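Local coordinates for AT-less polyketide synthase (Streptomyces platensis subsp. rosaceus, PDB 4QYR), which probably extends polyketide chains by condensing carrier-protein-bound acyl units, as a ketosynthase domain of the synthase that makes the antibiotic isomigrastatin, at residues A[8-13]-A[256-261]; A[112-117]-A[191-196]; A[488-493]-A[586-591]; A[368-373]-A[401-406]. All coordinates share one frame; numbering follows the deposited sequence.

Contact 1: A[8-13]-A[256-261]; sequences AVAIVG and DAIWGV
D256 enters the contact through its aliphatic root: its CB rests 3.9 Å from CG1 of V12, the two side chains crossing obliquely. The carboxylate itself is satisfied elsewhere, chiefly by the hydroxyl of Y108. A257 turns its carbonyl oxygen to R592 and not to the strand. I258 follows with its CA near I11 O, a bent CA-H...O contact, and its CG2 methyl 4.1 Å from CB of A10.

At W259 the backbones lock together, the amide N donating to I11 O at 2.7 Å with an N-H...O angle of 166°. The indole carries the same I11 O in plane at its edge, and its CD1 reaches 3.8 Å from G13 N. Beyond the two segments, NE1 is held by N105 and the ring takes a cation-pi contact from R592. In the thiolase fold, built of two related halves, the first strands of each half, here 9-17 and 260-269, pair antiparallel and join the two sheets. One residue on, G260 O accepts from I11 N at 2.8 Å in an almost straight bond (176°); I11 is thus gripped at both its N-H and its carbonyl.

V261 then faces A10 as a non-hydrogen-bonded antiparallel pair, and its CA lies 3.6 Å from V9 O, again a bent CA-H...O contact. With CG1 anti to the backbone N (chi1 175°), V261 presents that methyl to CB of A8, 3.5 Å away, while L248 of helix 248-253 touches both A10 and V261.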
loop_
_atom_site.group_PDB
_atom_site.type_symbol
_atom_site.label_atom_id
_atom_site.label_comp_id
_atom_site.label_asym_id
_atom_site.label_seq_id
_atom_site.Cartn_x
_atom_site.Cartn_y
_atom_site.Cartn_z
ATOM N N ALA A 8 -2.798 20.222 -12.266
ATOM C CA ALA A 8 -3.449 19.400 -11.281
ATOM C C ALA A 8 -4.146 18.212 -11.924
ATOM O O ALA A 8 -4.068 18.002 -13.136
ATOM C CB ALA A 8 -4.424 20.223 -10.507
ATOM N N VAL A 9 -4.838 17.444 -11.091
ATOM C CA VAL A 9 -5.428 16.201 -11.527
ATOM C C VAL A 9 -6.946 16.274 -11.516
ATOM O O VAL A 9 -7.571 16.519 -10.484
ATOM C CB VAL A 9 -4.970 15.033 -10.648
ATOM C CG1 VAL A 9 -5.644 13.771 -11.089
ATOM C CG2 VAL A 9 -3.492 14.885 -10.745
ATOM N N ALA A 10 -7.531 16.065 -12.685
ATOM C CA ALA A 10 -8.969 16.020 -12.818
ATOM C C ALA A 10 -9.560 14.708 -12.304
ATOM O O ALA A 10 -8.989 13.636 -12.491
ATOM C CB ALA A 10 -9.347 16.225 -14.263
ATOM N N ILE A 11 -10.710 14.793 -11.649
ATOM C CA ILE A 11 -11.528 13.604 -11.442
ATOM C C ILE A 11 -12.536 13.536 -12.574
ATOM O O ILE A 11 -13.435 14.385 -12.666
ATOM C CB ILE A 11 -12.255 13.625 -10.088
ATOM C CG1 ILE A 11 -11.236 13.802 -8.966
ATOM C CG2 ILE A 11 -13.110 12.364 -9.909
ATOM C CD1 ILE A 11 -11.823 13.786 -7.604
ATOM N N VAL A 12 -12.388 12.530 -13.428
ATOM C CA VAL A 12 -13.136 12.474 -14.680
ATOM C C VAL A 12 -14.237 11.438 -14.729
ATOM O O VAL A 12 -14.910 11.310 -15.753
ATOM C CB VAL A 12 -12.218 12.167 -15.869
ATOM C CG1 VAL A 12 -11.156 13.234 -16.033
ATOM C CG2 VAL A 12 -11.601 10.797 -15.677
ATOM N N GLY A 13 -14.401 10.673 -13.659
ATOM C CA GLY A 13 -15.460 9.680 -13.626
ATOM C C GLY A 13 -15.625 9.191 -12.220
ATOM O O GLY A 13 -14.655 9.169 -11.448
ATOM N N ASP A 256 -13.247 15.456 -21.462
ATOM C CA ASP A 256 -13.813 14.594 -20.435
ATOM C C ASP A 256 -14.778 15.414 -19.569
ATOM O O ASP A 256 -14.646 16.640 -19.470
ATOM C CB ASP A 256 -12.720 13.967 -19.560
ATOM C CG ASP A 256 -11.793 13.021 -20.333
ATOM O OD1 ASP A 256 -12.223 11.913 -20.724
ATOM O OD2 ASP A 256 -10.607 13.372 -20.518
ATOM N N ALA A 257 -15.745 14.741 -18.946
ATOM C CA ALA A 257 -16.693 15.400 -18.050
ATOM C C ALA A 257 -16.154 15.453 -16.614
ATOM O O ALA A 257 -16.260 14.488 -15.860
ATOM C CB ALA A 257 -18.014 14.692 -18.084
ATOM N N ILE A 258 -15.589 16.594 -16.241
ATOM C CA ILE A 258 -14.846 16.709 -14.993
ATOM C C ILE A 258 -15.728 16.925 -13.764
ATOM O O ILE A 258 -16.608 17.792 -13.749
ATOM C CB ILE A 258 -13.822 17.845 -15.103
ATOM C CG1 ILE A 258 -12.890 17.565 -16.285
ATOM C CG2 ILE A 258 -13.056 17.982 -13.828
ATOM C CD1 ILE A 258 -11.913 18.645 -16.577
ATOM N N TRP A 259 -15.492 16.112 -12.738
ATOM C CA TRP A 259 -16.225 16.220 -11.493
ATOM C C TRP A 259 -15.614 17.292 -10.615
ATOM O O TRP A 259 -16.319 18.017 -9.903
ATOM C CB TRP A 259 -16.208 14.907 -10.743
ATOM C CG TRP A 259 -17.133 13.896 -11.254
ATOM C CD1 TRP A 259 -16.948 13.087 -12.328
ATOM C CD2 TRP A 259 -18.388 13.533 -10.690
ATOM N NE1 TRP A 259 -18.025 12.253 -12.486
ATOM C CE2 TRP A 259 -18.925 12.507 -11.490
ATOM C CE3 TRP A 259 -19.116 13.984 -9.591
ATOM C CZ2 TRP A 259 -20.152 11.928 -11.234
ATOM C CZ3 TRP A 259 -20.345 13.412 -9.337
ATOM C CH2 TRP A 259 -20.849 12.390 -10.152
ATOM N N GLY A 260 -14.291 17.371 -10.662
ATOM C CA GLY A 260 -13.542 18.289 -9.836
ATOM C C GLY A 260 -12.055 18.175 -10.089
ATOM O O GLY A 260 -11.584 17.285 -10.796
ATOM N N VAL A 261 -11.310 19.090 -9.499
ATOM C CA VAL A 261 -9.875 19.103 -9.625
ATOM C C VAL A 261 -9.258 18.900 -8.250
ATOM O O VAL A 261 -9.747 19.457 -7.266
ATOM C CB VAL A 261 -9.399 20.429 -10.224
ATOM C CG1 VAL A 261 -7.888 20.514 -10.241
ATOM C CG2 VAL A 261 -9.954 20.591 -11.611
#

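Contact 2: A[112-117]-A[191-196]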
loop_
_atom_site.group_PDB
_atom_site.type_symbol
_atom_site.label_atom_id
_atom_site.label_comp_id
_atom_site.label_asym_id
_atom_site.label_seq_id
_atom_site.Cartn_x
_atom_site.Cartn_y
_atom_site.Cartn_z
ATOM N N ARG A 112 -9.993 2.404 -23.971
ATOM C CA ARG A 112 -9.700 3.821 -24.122
ATOM C C ARG A 112 -8.671 4.237 -23.073
ATOM O O ARG A 112 -8.043 5.293 -23.158
ATOM C CB ARG A 112 -10.974 4.646 -24.003
ATOM C CG ARG A 112 -10.825 6.049 -24.522
ATOM C CD ARG A 112 -12.116 6.822 -24.435
ATOM N NE ARG A 112 -11.957 8.159 -24.993
ATOM C CZ ARG A 112 -12.371 9.266 -24.393
ATOM N NH1 ARG A 112 -12.972 9.188 -23.212
ATOM N NH2 ARG A 112 -12.176 10.451 -24.966
ATOM N N LEU A 113 -8.498 3.384 -22.078
ATOM C CA LEU A 113 -7.505 3.613 -21.057
ATOM C C LEU A 113 -6.128 3.486 -21.642
ATOM O O LEU A 113 -5.899 2.631 -22.499
ATOM C CB LEU A 113 -7.663 2.608 -19.918
ATOM C CG LEU A 113 -8.927 2.655 -19.071
ATOM C CD1 LEU A 113 -8.825 1.560 -18.034
ATOM C CD2 LEU A 113 -9.056 4.038 -18.443
ATOM N N PRO A 114 -5.203 4.331 -21.182
ATOM C CA PRO A 114 -3.779 4.192 -21.490
ATOM C C PRO A 114 -3.303 2.891 -20.908
ATOM O O PRO A 114 -3.895 2.441 -19.931
ATOM C CB PRO A 114 -3.131 5.365 -20.773
ATOM C CG PRO A 114 -4.253 6.241 -20.345
ATOM C CD PRO A 114 -5.462 5.413 -20.226
ATOM N N GLU A 115 -2.260 2.293 -21.461
ATOM C CA GLU A 115 -1.811 1.025 -20.920
ATOM C C GLU A 115 -1.099 1.208 -19.569
ATOM O O GLU A 115 -1.023 0.276 -18.768
ATOM C CB GLU A 115 -0.911 0.301 -21.915
ATOM C CG GLU A 115 0.357 1.034 -22.257
ATOM C CD GLU A 115 1.201 0.245 -23.238
ATOM O OE1 GLU A 115 1.594 -0.892 -22.888
ATOM O OE2 GLU A 115 1.457 0.749 -24.359
ATOM N N ASN A 116 -0.581 2.392 -19.289
ATOM C CA ASN A 116 -0.021 2.561 -17.966
ATOM C C ASN A 116 -1.032 3.269 -17.063
ATOM O O ASN A 116 -0.853 4.397 -16.624
ATOM C CB ASN A 116 1.330 3.295 -18.006
ATOM C CG ASN A 116 1.216 4.726 -18.442
ATOM O OD1 ASN A 116 0.237 5.130 -19.067
ATOM N ND2 ASN A 116 2.217 5.520 -18.085
ATOM N N THR A 117 -2.122 2.582 -16.795
ATOM C CA THR A 117 -3.097 3.075 -15.853
ATOM C C THR A 117 -2.862 2.403 -14.521
ATOM O O THR A 117 -2.779 1.167 -14.437
ATOM C CB THR A 117 -4.510 2.799 -16.333
ATOM O OG1 THR A 117 -4.777 3.644 -17.451
ATOM C CG2 THR A 117 -5.524 3.084 -15.239
ATOM N N ARG A 191 4.311 8.703 -14.000
ATOM C CA ARG A 191 4.273 7.246 -14.003
ATOM C C ARG A 191 2.957 6.759 -14.578
ATOM O O ARG A 191 2.907 5.747 -15.277
ATOM C CB ARG A 191 4.471 6.684 -12.594
ATOM C CG ARG A 191 4.199 5.176 -12.480
ATOM C CD ARG A 191 5.058 4.335 -13.441
ATOM N NE ARG A 191 4.775 2.913 -13.299
ATOM C CZ ARG A 191 4.159 2.186 -14.217
ATOM N NH1 ARG A 191 3.775 2.740 -15.353
ATOM N NH2 ARG A 191 3.926 0.902 -14.004
ATOM N N CYS A 192 1.885 7.483 -14.290
ATOM C CA CYS A 192 0.582 7.116 -14.825
ATOM C C CYS A 192 0.025 8.229 -15.701
ATOM O O CYS A 192 0.308 9.423 -15.498
ATOM C CB CYS A 192 -0.393 6.774 -13.709
ATOM S SG CYS A 192 0.144 5.329 -12.823
ATOM N N GLU A 193 -0.754 7.822 -16.692
ATOM C CA GLU A 193 -1.351 8.760 -17.617
ATOM C C GLU A 193 -2.826 8.945 -17.226
ATOM O O GLU A 193 -3.438 9.973 -17.512
ATOM C CB GLU A 193 -1.184 8.238 -19.030
ATOM C CG GLU A 193 -1.439 9.230 -20.112
ATOM C CD GLU A 193 -1.186 8.620 -21.479
ATOM O OE1 GLU A 193 -0.240 7.792 -21.596
ATOM O OE2 GLU A 193 -1.962 8.937 -22.416
HETATM N N MSE A 194 -3.361 7.928 -16.547
HETATM C CA MSE A 194 -4.678 7.938 -15.912
HETATM C C MSE A 194 -4.624 6.951 -14.761
HETATM O O MSE A 194 -3.833 6.019 -14.808
HETATM C CB MSE A 194 -5.763 7.544 -16.900
HETATM C CG MSE A 194 -6.152 8.663 -17.835
HETATM SE SE MSE A 194 -7.651 8.231 -18.972
HETATM C CE MSE A 194 -8.847 7.612 -17.641
ATOM N N ALA A 195 -5.417 7.139 -13.713
ATOM C CA ALA A 195 -5.420 6.151 -12.616
ATOM C C ALA A 195 -6.803 5.957 -12.014
ATOM O O ALA A 195 -7.689 6.799 -12.149
ATOM C CB ALA A 195 -4.452 6.541 -11.541
ATOM N N ILE A 196 -6.982 4.817 -11.364
ATOM C CA ILE A 196 -8.206 4.521 -10.642
ATOM C C ILE A 196 -7.926 4.446 -9.136
ATOM O O ILE A 196 -7.120 3.616 -8.677
ATOM C CB ILE A 196 -8.791 3.212 -11.130
ATOM C CG1 ILE A 196 -9.060 3.321 -12.621
ATOM C CG2 ILE A 196 -10.053 2.856 -10.379
ATOM C CD1 ILE A 196 -9.279 1.971 -13.277
#
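P114, N116 and T117 meet E193 and M194 in a buried contact where two neighbouring parallel strands of the thiolase fold begin. The loop 112-117 leads into strand 117-122, and 191-196 carries the chain from helix 175-189 into strand 194-201. Further along, the backbone of G118 bonds to both M194 and I196, as expected of parallel strands. Between the segments themselves the backbone link is slighter: E193 N donates weakly to N116 O at 3.4 Å, and the CA hydrogen of T117 points at M194 O.

Side chains make the remaining contacts. The proline ring of P114 lies across M194, a selenomethionine, at about a right angle, with its CD 3.8 Å from the selenium; on the other flank its CB lies 3.9 Å from the carboxylate carbon CD of E193. The terminal CE of M194 goes on to meet CD2 of L113 at 3.7 Å. Chi1 of N116 (67°) sets CG between the backbone N and the carbonyl carbon. Its amide then stands against E193, OD1 lying 3.4 Å from that residue's CB and the amide and carboxylate planes turned 71° apart, whereas ND2 lies 2.9 Å from R191 O. In one of two conformers, NH2 of R191 bonds to H163 O and to the main-chain O of E267 of the second subunit, so this corner probably borders the dimer interface.

T117 runs beside M194, pointing the same way, and turns its hydroxyl back into its own loop: OG1 donates to P114 O at 2.9 Å, approaching 32° out of the carbonyl plane.

Contact 3: A[488-493]-A[586-591]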
loop_
_atom_site.group_PDB
_atom_site.type_symbol
_atom_site.label_atom_id
_atom_site.label_comp_id
_atom_site.label_asym_id
_atom_site.label_seq_id
_atom_site.Cartn_x
_atom_site.Cartn_y
_atom_site.Cartn_z
ATOM N N LEU A 488 -26.485 15.231 -29.219
ATOM C CA LEU A 488 -26.653 13.934 -29.844
ATOM C C LEU A 488 -25.316 13.275 -30.200
ATOM O O LEU A 488 -25.053 12.147 -29.778
ATOM C CB LEU A 488 -27.529 14.073 -31.083
ATOM C CG LEU A 488 -28.126 12.806 -31.701
ATOM C CD1 LEU A 488 -29.460 13.177 -32.267
ATOM C CD2 LEU A 488 -27.255 12.259 -32.798
ATOM N N ALA A 489 -24.476 13.968 -30.965
ATOM C CA ALA A 489 -23.184 13.412 -31.356
ATOM C C ALA A 489 -22.334 13.095 -30.137
ATOM O O ALA A 489 -21.499 12.200 -30.177
ATOM C CB ALA A 489 -22.452 14.352 -32.262
ATOM N N ASP A 490 -22.552 13.829 -29.055
ATOM C CA ASP A 490 -21.828 13.597 -27.814
ATOM C C ASP A 490 -22.317 12.316 -27.145
ATOM O O ASP A 490 -21.532 11.556 -26.553
ATOM C CB ASP A 490 -21.994 14.789 -26.862
ATOM C CG ASP A 490 -20.931 15.865 -27.066
ATOM O OD1 ASP A 490 -21.134 17.008 -26.586
ATOM O OD2 ASP A 490 -19.896 15.561 -27.698
ATOM N N LEU A 491 -23.631 12.101 -27.244
ATOM C CA LEU A 491 -24.278 10.903 -26.722
ATOM C C LEU A 491 -23.783 9.710 -27.507
ATOM O O LEU A 491 -23.381 8.695 -26.924
ATOM C CB LEU A 491 -25.806 11.035 -26.801
ATOM C CG LEU A 491 -26.809 9.891 -26.610
ATOM C CD1 LEU A 491 -27.143 9.196 -27.908
ATOM C CD2 LEU A 491 -26.351 8.898 -25.555
ATOM N N ALA A 492 -23.790 9.859 -28.829
ATOM C CA ALA A 492 -23.364 8.798 -29.725
ATOM C C ALA A 492 -21.883 8.527 -29.549
ATOM O O ALA A 492 -21.468 7.378 -29.434
ATOM C CB ALA A 492 -23.670 9.156 -31.147
ATOM N N PHE A 493 -21.093 9.590 -29.513
ATOM C CA PHE A 493 -19.666 9.476 -29.204
ATOM C C PHE A 493 -19.372 8.636 -27.975
ATOM O O PHE A 493 -18.470 7.814 -27.989
ATOM C CB PHE A 493 -19.057 10.856 -28.989
ATOM C CG PHE A 493 -17.609 10.828 -28.620
ATOM C CD1 PHE A 493 -16.642 10.587 -29.583
ATOM C CD2 PHE A 493 -17.209 11.067 -27.313
ATOM C CE1 PHE A 493 -15.295 10.581 -29.254
ATOM C CE2 PHE A 493 -15.870 11.062 -26.970
ATOM C CZ PHE A 493 -14.910 10.817 -27.944
ATOM N N GLY A 586 -10.662 17.027 -32.032
ATOM C CA GLY A 586 -10.766 18.099 -31.060
ATOM C C GLY A 586 -12.140 18.227 -30.420
ATOM O O GLY A 586 -12.248 18.394 -29.205
ATOM N N GLU A 587 -13.182 18.110 -31.241
ATOM C CA GLU A 587 -14.551 18.503 -30.884
ATOM C C GLU A 587 -15.254 17.743 -29.742
ATOM O O GLU A 587 -15.650 18.360 -28.757
ATOM C CB GLU A 587 -15.425 18.417 -32.143
ATOM C CG GLU A 587 -16.941 18.608 -31.952
ATOM C CD GLU A 587 -17.318 19.555 -30.822
ATOM O OE1 GLU A 587 -16.977 20.754 -30.905
ATOM O OE2 GLU A 587 -17.952 19.087 -29.845
ATOM N N ARG A 588 -15.452 16.436 -29.880
ATOM C CA ARG A 588 -16.399 15.711 -29.021
ATOM C C ARG A 588 -16.166 15.804 -27.508
ATOM O O ARG A 588 -15.031 15.846 -27.030
ATOM C CB ARG A 588 -16.419 14.237 -29.413
ATOM C CG ARG A 588 -16.997 13.968 -30.783
ATOM C CD ARG A 588 -18.343 14.649 -30.981
ATOM N NE ARG A 588 -18.924 14.255 -32.264
ATOM C CZ ARG A 588 -18.687 14.875 -33.418
ATOM N NH1 ARG A 588 -19.246 14.435 -34.541
ATOM N NH2 ARG A 588 -17.892 15.934 -33.447
ATOM N N ARG A 589 -17.275 15.815 -26.768
ATOM C CA ARG A 589 -17.271 15.822 -25.302
ATOM C C ARG A 589 -18.024 14.613 -24.716
ATOM O O ARG A 589 -19.059 14.213 -25.235
ATOM C CB ARG A 589 -17.884 17.128 -24.783
ATOM C CG ARG A 589 -17.052 18.349 -25.122
ATOM C CD ARG A 589 -17.488 19.565 -24.332
ATOM N NE ARG A 589 -17.132 19.450 -22.920
ATOM C CZ ARG A 589 -16.006 19.914 -22.388
ATOM N NH1 ARG A 589 -15.112 20.538 -23.155
ATOM N NH2 ARG A 589 -15.782 19.756 -21.088
ATOM N N ALA A 590 -17.510 14.050 -23.626
ATOM C CA ALA A 590 -18.121 12.878 -23.003
ATOM C C ALA A 590 -19.370 13.236 -22.193
ATOM O O ALA A 590 -19.550 14.396 -21.783
ATOM C CB ALA A 590 -17.109 12.176 -22.128
ATOM N N VAL A 591 -20.208 12.222 -21.953
ATOM C CA VAL A 591 -21.541 12.386 -21.359
ATOM C C VAL A 591 -21.873 11.312 -20.321
ATOM O O VAL A 591 -21.665 10.124 -20.559
ATOM C CB VAL A 591 -22.625 12.347 -22.447
ATOM C CG1 VAL A 591 -24.004 12.306 -21.828
ATOM C CG2 VAL A 591 -22.482 13.534 -23.382
#
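OD2 of D490 accepts the backbone N-H of R589, OD2 to N 2.8 Å, a fairly straight bond (164°) that arrives from above the carboxylate plane, 42° out of it. D490 sits in the first turn of helix 488-497, within the KS-MAT linker region, and 586-591 is an irregular segment along that helix. A590 also bonds to G255 of the ketosynthase, consistent with the C-terminal peptide running from the linker back to the catalytic domain, as in related synthases.

R588 contributes its carbon chain. Its CB sits over the centre of the F493 ring, 3.6 Å from the centroid and 9° off the normal, a CH-pi contact, while CG lies near CD1 at the same ring. Farther out, NE comes 3.5 Å from CB of A489. H583 meets the F493 ring edge-to-face. Beyond R589, CG2 of V591 comes to 3.7 Å from CB of D490.

Neither arginine forms a salt bridge with D490: its OD2 is 4.8 Å from R588 NE. The helix start and the amide of R589 would probably favour a charged carboxylate, whereas R589 O, 2.9 Å from OD2 of D490, and the nearby carboxylate of E587 would probably work against it.

Contact 4: A[368-373]-A[401-406]; sequences LAMRHR and RRWEPC
A Schellman motif closes helix 358-372, and R373, the residue with positive phi that ends it, hands the chain to the small antiparallel pair of strands 374-375 and 401-402. W403, just beyond the second of those strands, comes back to the helix end. Its amide N donates to R373 O at 2.7 Å; the bond is nearly straight at the hydrogen (168°), although the donor stands 47° above the carbonyl plane. Within the helix end, R373 N closes weakly on M370 O, so R373 is tied at its amide to the last turn and at its carbonyl to the returning chain.

The indole of W403 packs on the last helical turn. Its first torsion sets CG anti to the backbone N (chi1 -171°). The six-membered part of the ring does the touching: CZ3 lies 3.7 Å from CG of M370, a selenomethionine whose side chain it crosses at a slant, and 3.9 Å from CB of A369. At the neighbouring ring edge, CE3 of W403 lies 3.8 Å from O of A369. L375 and L416, outside the two segments, also touch W403. R402 and R373 are exposed, their NH1 atoms 5.8 Å apart, and R402 passes R373 O with its backbone C and its CG.

H372, whose ring stacks with W28, bonds back to the preceding turn. The backbone N and the ring ND1 of H372 approach L368 O from opposite faces of the carbonyl plane, with ND1 of H372 at 3.1 Å from L368 O.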
loop_
_atom_site.group_PDB
_atom_site.type_symbol
_atom_site.label_atom_id
_atom_site.label_comp_id
_atom_site.label_asym_id
_atom_site.label_seq_id
_atom_site.Cartn_x
_atom_site.Cartn_y
_atom_site.Cartn_z
ATOM N N LEU A 368 -20.374 16.200 -5.271
ATOM C CA LEU A 368 -21.797 16.292 -5.514
ATOM C C LEU A 368 -22.338 17.645 -5.086
ATOM O O LEU A 368 -23.192 18.220 -5.758
ATOM C CB LEU A 368 -22.529 15.176 -4.788
ATOM C CG LEU A 368 -22.484 13.878 -5.580
ATOM C CD1 LEU A 368 -23.050 12.736 -4.766
ATOM C CD2 LEU A 368 -23.266 14.091 -6.856
ATOM N N ALA A 369 -21.831 18.150 -3.968
ATOM C CA ALA A 369 -22.239 19.445 -3.449
ATOM C C ALA A 369 -21.824 20.527 -4.413
ATOM O O ALA A 369 -22.541 21.498 -4.616
ATOM C CB ALA A 369 -21.623 19.682 -2.104
HETATM N N MSE A 370 -20.652 20.336 -5.011
HETATM C CA MSE A 370 -20.137 21.243 -6.027
HETATM C C MSE A 370 -21.025 21.273 -7.265
HETATM O O MSE A 370 -21.313 22.344 -7.801
HETATM C CB MSE A 370 -18.724 20.841 -6.418
HETATM C CG MSE A 370 -17.682 21.232 -5.393
HETATM SE SE MSE A 370 -15.875 20.825 -5.950
HETATM C CE MSE A 370 -14.935 21.751 -4.533
ATOM N N ARG A 371 -21.448 20.096 -7.723
ATOM C CA ARG A 371 -22.349 20.004 -8.859
ATOM C C ARG A 371 -23.600 20.859 -8.639
ATOM O O ARG A 371 -23.997 21.666 -9.497
ATOM C CB ARG A 371 -22.742 18.547 -9.099
ATOM C CG ARG A 371 -23.316 18.266 -10.477
ATOM C CD ARG A 371 -23.098 16.828 -10.863
ATOM N NE ARG A 371 -24.349 16.070 -10.947
ATOM C CZ ARG A 371 -24.410 14.759 -11.201
ATOM N NH1 ARG A 371 -23.287 14.057 -11.375
ATOM N NH2 ARG A 371 -25.593 14.147 -11.269
ATOM N N HIS A 372 -24.199 20.677 -7.467
ATOM C CA HIS A 372 -25.488 21.264 -7.150
ATOM C C HIS A 372 -25.380 22.569 -6.387
ATOM O O HIS A 372 -26.387 23.126 -5.987
ATOM C CB HIS A 372 -26.316 20.276 -6.343
ATOM C CG HIS A 372 -26.737 19.076 -7.125
ATOM N ND1 HIS A 372 -25.996 17.916 -7.158
ATOM C CD2 HIS A 372 -27.819 18.859 -7.909
ATOM C CE1 HIS A 372 -26.607 17.031 -7.929
ATOM N NE2 HIS A 372 -27.717 17.579 -8.392
ATOM N N ARG A 373 -24.152 23.037 -6.185
ATOM C CA ARG A 373 -23.884 24.294 -5.489
ATOM C C ARG A 373 -24.692 24.424 -4.203
ATOM O O ARG A 373 -25.221 25.481 -3.906
ATOM C CB ARG A 373 -24.155 25.474 -6.419
ATOM C CG ARG A 373 -23.124 25.600 -7.523
ATOM C CD ARG A 373 -23.572 26.555 -8.606
ATOM N NE ARG A 373 -24.786 26.102 -9.295
ATOM C CZ ARG A 373 -25.821 26.893 -9.603
ATOM N NH1 ARG A 373 -25.800 28.181 -9.259
ATOM N NH2 ARG A 373 -26.886 26.398 -10.235
ATOM N N ARG A 401 -28.209 24.763 2.703
ATOM C CA ARG A 401 -27.968 26.111 2.196
ATOM C C ARG A 401 -27.371 26.123 0.794
ATOM O O ARG A 401 -26.725 25.173 0.379
ATOM C CB ARG A 401 -27.044 26.880 3.145
ATOM C CG ARG A 401 -25.576 26.625 2.894
ATOM C CD ARG A 401 -24.681 27.687 3.508
ATOM N NE ARG A 401 -24.599 27.606 4.967
ATOM C CZ ARG A 401 -23.490 27.877 5.655
ATOM N NH1 ARG A 401 -22.377 28.226 5.006
ATOM N NH2 ARG A 401 -23.483 27.780 6.982
ATOM N N ARG A 402 -27.596 27.205 0.062
ATOM C CA ARG A 402 -26.913 27.413 -1.204
ATOM C C ARG A 402 -25.435 27.566 -0.911
ATOM O O ARG A 402 -25.059 28.158 0.091
ATOM C CB ARG A 402 -27.462 28.641 -1.937
ATOM C CG ARG A 402 -26.964 28.804 -3.364
ATOM C CD ARG A 402 -28.118 29.033 -4.358
ATOM N NE ARG A 402 -28.750 30.344 -4.214
ATOM C CZ ARG A 402 -29.760 30.771 -4.972
ATOM N NH1 ARG A 402 -30.246 29.983 -5.924
ATOM N NH2 ARG A 402 -30.285 31.982 -4.788
ATOM N N TRP A 403 -24.593 27.002 -1.760
ATOM C CA TRP A 403 -23.157 27.127 -1.578
ATOM C C TRP A 403 -22.643 28.278 -2.432
ATOM O O TRP A 403 -22.462 28.139 -3.639
ATOM C CB TRP A 403 -22.453 25.816 -1.936
ATOM C CG TRP A 403 -21.007 25.798 -1.577
ATOM C CD1 TRP A 403 -20.293 26.816 -1.020
ATOM C CD2 TRP A 403 -20.089 24.707 -1.736
ATOM N NE1 TRP A 403 -18.990 26.434 -0.827
ATOM C CE2 TRP A 403 -18.836 25.144 -1.259
ATOM C CE3 TRP A 403 -20.203 23.404 -2.235
ATOM C CZ2 TRP A 403 -17.708 24.330 -1.269
ATOM C CZ3 TRP A 403 -19.075 22.588 -2.235
ATOM C CH2 TRP A 403 -17.848 23.057 -1.757
ATOM N N GLU A 404 -22.422 29.425 -1.807
ATOM C CA GLU A 404 -21.941 30.588 -2.531
ATOM C C GLU A 404 -20.414 30.559 -2.505
ATOM O O GLU A 404 -19.828 30.075 -1.535
ATOM C CB GLU A 404 -22.506 31.876 -1.914
ATOM C CG GLU A 404 -23.020 32.895 -2.929
ATOM C CD GLU A 404 -24.327 32.484 -3.605
ATOM O OE1 GLU A 404 -25.276 32.084 -2.895
ATOM O OE2 GLU A 404 -24.403 32.549 -4.855
ATOM N N PRO A 405 -19.761 31.033 -3.586
ATOM C CA PRO A 405 -18.292 31.025 -3.681
ATOM C C PRO A 405 -17.619 31.989 -2.720
ATOM O O PRO A 405 -18.207 33.013 -2.382
ATOM C CB PRO A 405 -18.027 31.462 -5.125
ATOM C CG PRO A 405 -19.273 31.157 -5.844
ATOM C CD PRO A 405 -20.378 31.402 -4.868
ATOM N N CYS A 406 -16.404 31.661 -2.291
ATOM C CA CYS A 406 -15.590 32.623 -1.563
ATOM C C CYS A 406 -15.209 33.738 -2.516
ATOM O O CYS A 406 -15.372 33.608 -3.732
ATOM C CB CYS A 406 -14.338 31.973 -0.981
ATOM S SG CYS A 406 -14.630 30.984 0.505
#

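Contacts 1 and 2 both build the large central sheet, and contact 2 is nested in the chain loop that contact 1 closes. Contact 1 is the deeper, with two short, straight backbone bonds; contact 2, among entering loops, relies more on side chains and borders the second subunit. Contacts 3 and 4 lie farther out, each fixing a helix end to returning chain by one sound backbone-donated bond, accepted by a carboxylate in contact 3 and a carbonyl in contact 4. Contact 1 touches all the others: W259 packs on L368 and R371, D256 lies near R112, and A257 meets A590. Contacts 2 and 4 stay about 16 Å apart at their nearest atoms.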